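Local atomic coordinates of alanine racemase, biosynthetic (Pseudomonas aeruginosa PAO1, PDB entry 6A2F), a protein that belongs to the alanine racemase family of pyridoxal-phosphate enzymes, pairing an N-terminal TIM-barrel domain with a C-terminal domain in a two-chain assembly. Residues S126-L131 / E172-S177; N155-F160 / Q188-N193. One frame throughout, in Å; residues are numbered along the deposited sequence.

Contact 1: S126-L131 / E172-S177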
loop_
_atom_site.group_PDB
_atom_site.type_symbol
_atom_site.label_atom_id
_atom_site.label_comp_id
_atom_site.label_asym_id
_atom_site.label_seq_id
_atom_site.Cartn_x
_atom_site.Cartn_y
_atom_site.Cartn_z
ATOM N N SER A 126 16.709 -24.140 1.845
ATOM C CA SER A 126 16.224 -25.479 2.161
ATOM C C SER A 126 14.963 -25.927 1.426
ATOM O O SER A 126 14.431 -26.989 1.711
ATOM C CB SER A 126 16.047 -25.645 3.669
ATOM O OG SER A 126 15.123 -24.721 4.185
ATOM N N GLY A 127 14.512 -25.149 0.453
ATOM C CA GLY A 127 13.309 -25.491 -0.279
ATOM C C GLY A 127 12.479 -24.303 -0.718
ATOM O O GLY A 127 11.605 -24.443 -1.554
ATOM N N MET A 128 12.764 -23.127 -0.167
ATOM C CA MET A 128 12.105 -21.880 -0.570
ATOM C C MET A 128 12.474 -21.544 -2.016
ATOM O O MET A 128 11.663 -21.040 -2.782
ATOM C CB MET A 128 12.505 -20.731 0.341
ATOM C CG MET A 128 11.470 -20.351 1.379
ATOM S SD MET A 128 10.147 -19.323 0.728
ATOM C CE MET A 128 9.895 -18.229 2.105
ATOM N N HIS A 129 13.731 -21.811 -2.347
ATOM C CA HIS A 129 14.315 -21.611 -3.664
ATOM C C HIS A 129 14.416 -20.199 -4.210
ATOM O O HIS A 129 14.306 -19.974 -5.408
ATOM C CB HIS A 129 13.754 -22.596 -4.689
ATOM C CG HIS A 129 14.199 -24.004 -4.456
ATOM N ND1 HIS A 129 15.508 -24.401 -4.609
ATOM C CD2 HIS A 129 13.519 -25.101 -4.058
ATOM C CE1 HIS A 129 15.612 -25.684 -4.320
ATOM N NE2 HIS A 129 14.419 -26.132 -3.984
ATOM N N ARG A 130 14.596 -19.242 -3.315
ATOM C CA ARG A 130 14.869 -17.880 -3.759
ATOM C C ARG A 130 16.257 -17.429 -3.303
ATOM O O ARG A 130 17.145 -17.206 -4.135
ATOM C CB ARG A 130 13.777 -16.903 -3.313
ATOM C CG ARG A 130 12.465 -17.058 -4.077
ATOM C CD ARG A 130 11.468 -15.961 -3.731
ATOM N NE ARG A 130 11.355 -15.761 -2.287
ATOM C CZ ARG A 130 10.582 -14.851 -1.701
ATOM N NH1 ARG A 130 10.573 -14.765 -0.375
ATOM N NH2 ARG A 130 9.824 -14.030 -2.427
ATOM N N LEU A 131 16.443 -17.327 -1.989
ATOM C CA LEU A 131 17.728 -16.936 -1.413
ATOM C C LEU A 131 18.414 -18.117 -0.737
ATOM O O LEU A 131 17.747 -19.044 -0.281
ATOM C CB LEU A 131 17.535 -15.805 -0.403
ATOM C CG LEU A 131 16.964 -14.469 -0.888
ATOM C CD1 LEU A 131 16.789 -13.559 0.307
ATOM C CD2 LEU A 131 17.848 -13.800 -1.934
ATOM N N GLU A 172 9.090 -30.842 6.435
ATOM C CA GLU A 172 9.973 -31.921 6.892
ATOM C C GLU A 172 11.269 -31.948 6.083
ATOM O O GLU A 172 12.356 -32.079 6.651
ATOM C CB GLU A 172 9.256 -33.284 6.853
ATOM C CG GLU A 172 10.030 -34.456 7.461
ATOM C CD GLU A 172 10.410 -34.255 8.927
ATOM O OE1 GLU A 172 11.526 -34.663 9.318
ATOM O OE2 GLU A 172 9.602 -33.690 9.697
ATOM N N GLN A 173 11.144 -31.807 4.764
ATOM C CA GLN A 173 12.297 -31.724 3.868
ATOM C C GLN A 173 13.243 -30.596 4.267
ATOM O O GLN A 173 14.460 -30.784 4.271
ATOM C CB GLN A 173 11.856 -31.489 2.425
ATOM C CG GLN A 173 11.395 -32.718 1.670
ATOM C CD GLN A 173 11.097 -32.405 0.213
ATOM O OE1 GLN A 173 11.918 -31.805 -0.490
ATOM N NE2 GLN A 173 9.915 -32.804 -0.247
ATOM N N GLN A 174 12.674 -29.430 4.583
ATOM C CA GLN A 174 13.457 -28.238 4.921
ATOM C C GLN A 174 14.185 -28.412 6.248
ATOM O O GLN A 174 15.329 -27.981 6.399
ATOM C CB GLN A 174 12.568 -26.990 4.958
ATOM C CG GLN A 174 12.155 -26.484 3.586
ATOM C CD GLN A 174 11.493 -25.123 3.637
ATOM O OE1 GLN A 174 10.275 -25.015 3.777
ATOM N NE2 GLN A 174 12.295 -24.073 3.510
ATOM N N LEU A 175 13.511 -29.062 7.192
ATOM C CA LEU A 175 14.052 -29.326 8.521
ATOM C C LEU A 175 15.206 -30.331 8.441
ATOM O O LEU A 175 16.242 -30.149 9.089
ATOM C CB LEU A 175 12.926 -29.818 9.442
ATOM C CG LEU A 175 12.980 -29.827 10.980
ATOM C CD1 LEU A 175 12.862 -31.240 11.527
ATOM C CD2 LEU A 175 14.176 -29.097 11.585
ATOM N N GLU A 176 15.026 -31.370 7.623
ATOM C CA GLU A 176 16.058 -32.384 7.401
ATOM C C GLU A 176 17.287 -31.803 6.712
ATOM O O GLU A 176 18.417 -32.164 7.052
ATOM C CB GLU A 176 15.503 -33.568 6.602
ATOM C CG GLU A 176 14.750 -34.586 7.449
ATOM C CD GLU A 176 13.944 -35.575 6.621
ATOM O OE1 GLU A 176 14.292 -35.810 5.437
ATOM O OE2 GLU A 176 12.956 -36.122 7.157
ATOM N N SER A 177 17.057 -30.908 5.752
ATOM C CA SER A 177 18.135 -30.192 5.073
ATOM C C SER A 177 18.964 -29.378 6.071
ATOM O O SER A 177 20.193 -29.460 6.076
ATOM C CB SER A 177 17.565 -29.280 3.985
ATOM O OG SER A 177 18.575 -28.457 3.425
#

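Contact 2: N155-F160 / Q188-N193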
loop_
_atom_site.group_PDB
_atom_site.type_symbol
_atom_site.label_atom_id
_atom_site.label_comp_id
_atom_site.label_asym_id
_atom_site.label_seq_id
_atom_site.Cartn_x
_atom_site.Cartn_y
_atom_site.Cartn_z
ATOM N N ASN A 155 27.291 -18.477 11.768
ATOM C CA ASN A 155 25.959 -18.958 12.122
ATOM C C ASN A 155 25.228 -19.588 10.939
ATOM O O ASN A 155 25.661 -19.457 9.789
ATOM C CB ASN A 155 25.124 -17.810 12.704
ATOM C CG ASN A 155 25.756 -17.190 13.937
ATOM O OD1 ASN A 155 26.515 -17.837 14.657
ATOM N ND2 ASN A 155 25.444 -15.926 14.186
ATOM N N LEU A 156 24.127 -20.280 11.229
ATOM C CA LEU A 156 23.298 -20.882 10.189
ATOM C C LEU A 156 21.859 -20.368 10.248
ATOM O O LEU A 156 21.253 -20.304 11.324
ATOM C CB LEU A 156 23.330 -22.413 10.277
ATOM C CG LEU A 156 22.513 -23.206 9.245
ATOM C CD1 LEU A 156 23.113 -23.099 7.851
ATOM C CD2 LEU A 156 22.364 -24.664 9.658
ATOM N N ILE A 157 21.325 -20.008 9.082
ATOM C CA ILE A 157 19.946 -19.528 8.966
ATOM C C ILE A 157 19.244 -20.122 7.732
ATOM O O ILE A 157 19.849 -20.268 6.663
ATOM C CB ILE A 157 19.855 -17.971 9.007
ATOM C CG1 ILE A 157 18.399 -17.505 9.163
ATOM C CG2 ILE A 157 20.525 -17.332 7.791
ATOM C CD1 ILE A 157 18.224 -16.012 9.352
ATOM N N SER A 158 17.979 -20.495 7.910
ATOM C CA SER A 158 17.112 -20.898 6.812
ATOM C C SER A 158 15.675 -20.518 7.149
ATOM O O SER A 158 15.379 -20.139 8.285
ATOM C CB SER A 158 17.232 -22.396 6.531
ATOM O OG SER A 158 16.873 -22.687 5.193
ATOM N N HIS A 159 14.788 -20.626 6.169
ATOM C CA HIS A 159 13.428 -20.119 6.304
ATOM C C HIS A 159 12.424 -21.063 5.631
ATOM O O HIS A 159 12.643 -21.493 4.497
ATOM C CB HIS A 159 13.352 -18.708 5.699
ATOM C CG HIS A 159 12.060 -17.995 5.960
ATOM N ND1 HIS A 159 11.751 -17.431 7.180
ATOM C CD2 HIS A 159 11.007 -17.737 5.149
ATOM C CE1 HIS A 159 10.560 -16.864 7.112
ATOM N NE2 HIS A 159 10.087 -17.036 5.889
ATOM N N PHE A 160 11.339 -21.381 6.343
ATOM C CA PHE A 160 10.294 -22.298 5.859
ATOM C C PHE A 160 9.421 -21.666 4.786
ATOM O O PHE A 160 9.209 -20.456 4.794
ATOM C CB PHE A 160 9.374 -22.724 7.006
ATOM C CG PHE A 160 9.976 -23.730 7.948
ATOM C CD1 PHE A 160 10.342 -24.998 7.505
ATOM C CD2 PHE A 160 10.135 -23.422 9.297
ATOM C CE1 PHE A 160 10.873 -25.931 8.383
ATOM C CE2 PHE A 160 10.665 -24.352 10.180
ATOM C CZ PHE A 160 11.034 -25.607 9.723
ATOM N N GLN A 188 25.451 -19.990 16.291
ATOM C CA GLN A 188 24.004 -19.820 16.425
ATOM C C GLN A 188 23.278 -20.444 15.242
ATOM O O GLN A 188 23.768 -20.422 14.110
ATOM C CB GLN A 188 23.611 -18.335 16.521
ATOM C CG GLN A 188 24.444 -17.469 17.456
ATOM C CD GLN A 188 24.134 -17.659 18.935
ATOM O OE1 GLN A 188 24.809 -17.090 19.779
ATOM N NE2 GLN A 188 23.116 -18.445 19.252
ATOM N N ARG A 189 22.101 -20.994 15.516
ATOM C CA ARG A 189 21.259 -21.575 14.483
ATOM C C ARG A 189 19.887 -20.943 14.583
ATOM O O ARG A 189 19.346 -20.794 15.682
ATOM C CB ARG A 189 21.148 -23.093 14.642
ATOM C CG ARG A 189 22.460 -23.810 14.920
ATOM C CD ARG A 189 22.205 -25.255 15.312
ATOM N NE ARG A 189 22.823 -25.580 16.597
ATOM C CZ ARG A 189 22.158 -25.796 17.732
ATOM N NH1 ARG A 189 20.827 -25.734 17.770
ATOM N NH2 ARG A 189 22.830 -26.083 18.843
ATOM N N SER A 190 19.334 -20.551 13.439
ATOM C CA SER A 190 18.019 -19.923 13.399
ATOM C C SER A 190 17.213 -20.448 12.223
ATOM O O SER A 190 17.688 -20.431 11.083
ATOM C CB SER A 190 18.148 -18.403 13.321
ATOM O OG SER A 190 16.879 -17.789 13.381
ATOM N N LEU A 191 15.994 -20.906 12.509
ATOM C CA LEU A 191 15.130 -21.527 11.501
ATOM C C LEU A 191 13.656 -21.102 11.604
ATOM O O LEU A 191 12.944 -21.076 10.600
ATOM C CB LEU A 191 15.259 -23.054 11.582
ATOM C CG LEU A 191 14.424 -23.995 10.700
ATOM C CD1 LEU A 191 14.588 -23.708 9.215
ATOM C CD2 LEU A 191 14.798 -25.434 11.014
ATOM N N ALA A 192 13.218 -20.750 12.812
ATOM C CA ALA A 192 11.792 -20.566 13.104
ATOM C C ALA A 192 11.241 -19.155 12.872
ATOM O O ALA A 192 11.646 -18.201 13.551
ATOM C CB ALA A 192 11.496 -21.009 14.533
ATOM N N ASN A 193 10.309 -19.040 11.922
ATOM C CA ASN A 193 9.433 -17.859 11.818
ATOM C C ASN A 193 8.271 -17.980 12.826
ATOM O O ASN A 193 8.249 -18.915 13.630
ATOM C CB ASN A 193 8.924 -17.656 10.377
ATOM C CG ASN A 193 8.241 -18.895 9.797
ATOM O OD1 ASN A 193 7.924 -19.853 10.509
ATOM N ND2 ASN A 193 8.006 -18.871 8.490
HETATM O O HOH W 1 7.166 -16.294 7.178
HETATM O O HOH W 2 6.685 -20.614 6.341
HETATM O O HOH W 3 11.217 -19.953 8.767
#

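Contact 1: S126-L131 / E172-S177
The side chain of Gln-174 reaches out from its helix and lays its amide alongside Ser-126. CG is anti to the carbonyl carbon (chi1 -74°) and the chain runs on extended, so NE2 arrives at Ser-126 OG, 3.0 Å away. The N-H points at the hydroxyl at 150°, with the oxygen lying close to the amide plane. Ser-126 holds OG in the crowded position between its own N and carbonyl carbon, which turns it to the glutamine; the same oxygen is also hydrogen-bonded to Ser-158 OG. Gln-174 OE1 accepts from the N of Ala-161, so both ends of this buried amide are used and its rotation is fixed. Nearer the backbone of Gln-174 the packing is close: its CG is 3.0 Å from Ser-126 O, and Gln-174 CA offers a CA-H...O contact to that same carbonyl at 3.6 Å. One turn on, Ser-177 covers the other flank, its OG 3.8 Å from Ser-126 CB. Beyond Ser-126 the loop moves off to the second subunit, where Arg-130 NH1 hydrogen-bonds Ser-301 OG of that subunit, and to D-lysine, which also touches Arg-130. The contact thus sets the loop between strand 118-123 and helix 135-145 against helix 169-179 of the barrel domain.

Contact 2: N155-F160 / Q188-N193
Leu-191 CD1 sits over one face of the Phe-160 ring, offset toward the rim, 4.2 Å from the ring centroid in a CH-pi contact. Leu-191 CG lies 3.8 Å from Phe-160 CE2, while Asn-193 OD1 comes in at the ring edge, near its plane. The His-159 imidazole and the Asn-193 amide cross at about a right angle, their planes 86° apart, with His-159 CE1 3.5 Å from Asn-193 ND2. NE2 of that imidazole hydrogen-bonds Tyr-254 OH of the second subunit, ND1 hydrogen-bonds Arg-209 NH2, and a water weakly bridges NE2 to Asn-193 ND2. Before these residues the two segments run as parallel strands of a beta-alpha-beta unit of the TIM barrel, connected through helix 169-179. Three backbone hydrogen bonds join them, each N approaching nearly along the C=O axis: Leu-156 N to Gln-188 O (2.9 Å), Ser-190 N to Leu-156 O (2.9 Å) and Ser-158 N to Ser-190 O (3.2 Å). Leu-156 and Arg-189 share one face of the sheet, Ile-157 and Ser-190 the other. Past Ser-158 a water bridges the segments, accepting from Phe-160 N and donating to Leu-191 O at 2.8 Å. Asn-193 is the N-cap of helix 194-199, its OD1 hydrogen-bonded to the N of Ala-196.

How the contacts relate
From the N terminus the order is 126-131, 155-160, 172-177, 188-193, so the two contacts cross rather than nest. Contact 1 closes a loop of 40 residues that takes in helix 135-145 and strand 151-157; before helix 169-179 returns to meet it, 155-160 has already gone by, and contact 2 then pairs 155-160 with 188-193, with 27 residues between them, helix 169-179 included. The two contacts also touch each other: Met-128 CE packs 3.3 Å from His-159 CD2, and Gln-174 NE2 makes a weak hydrogen bond to His-159 O. Neighbouring strand ends, the helix between them and the preceding loop of the barrel domain are thereby tied together, and both contacts touch the second subunit.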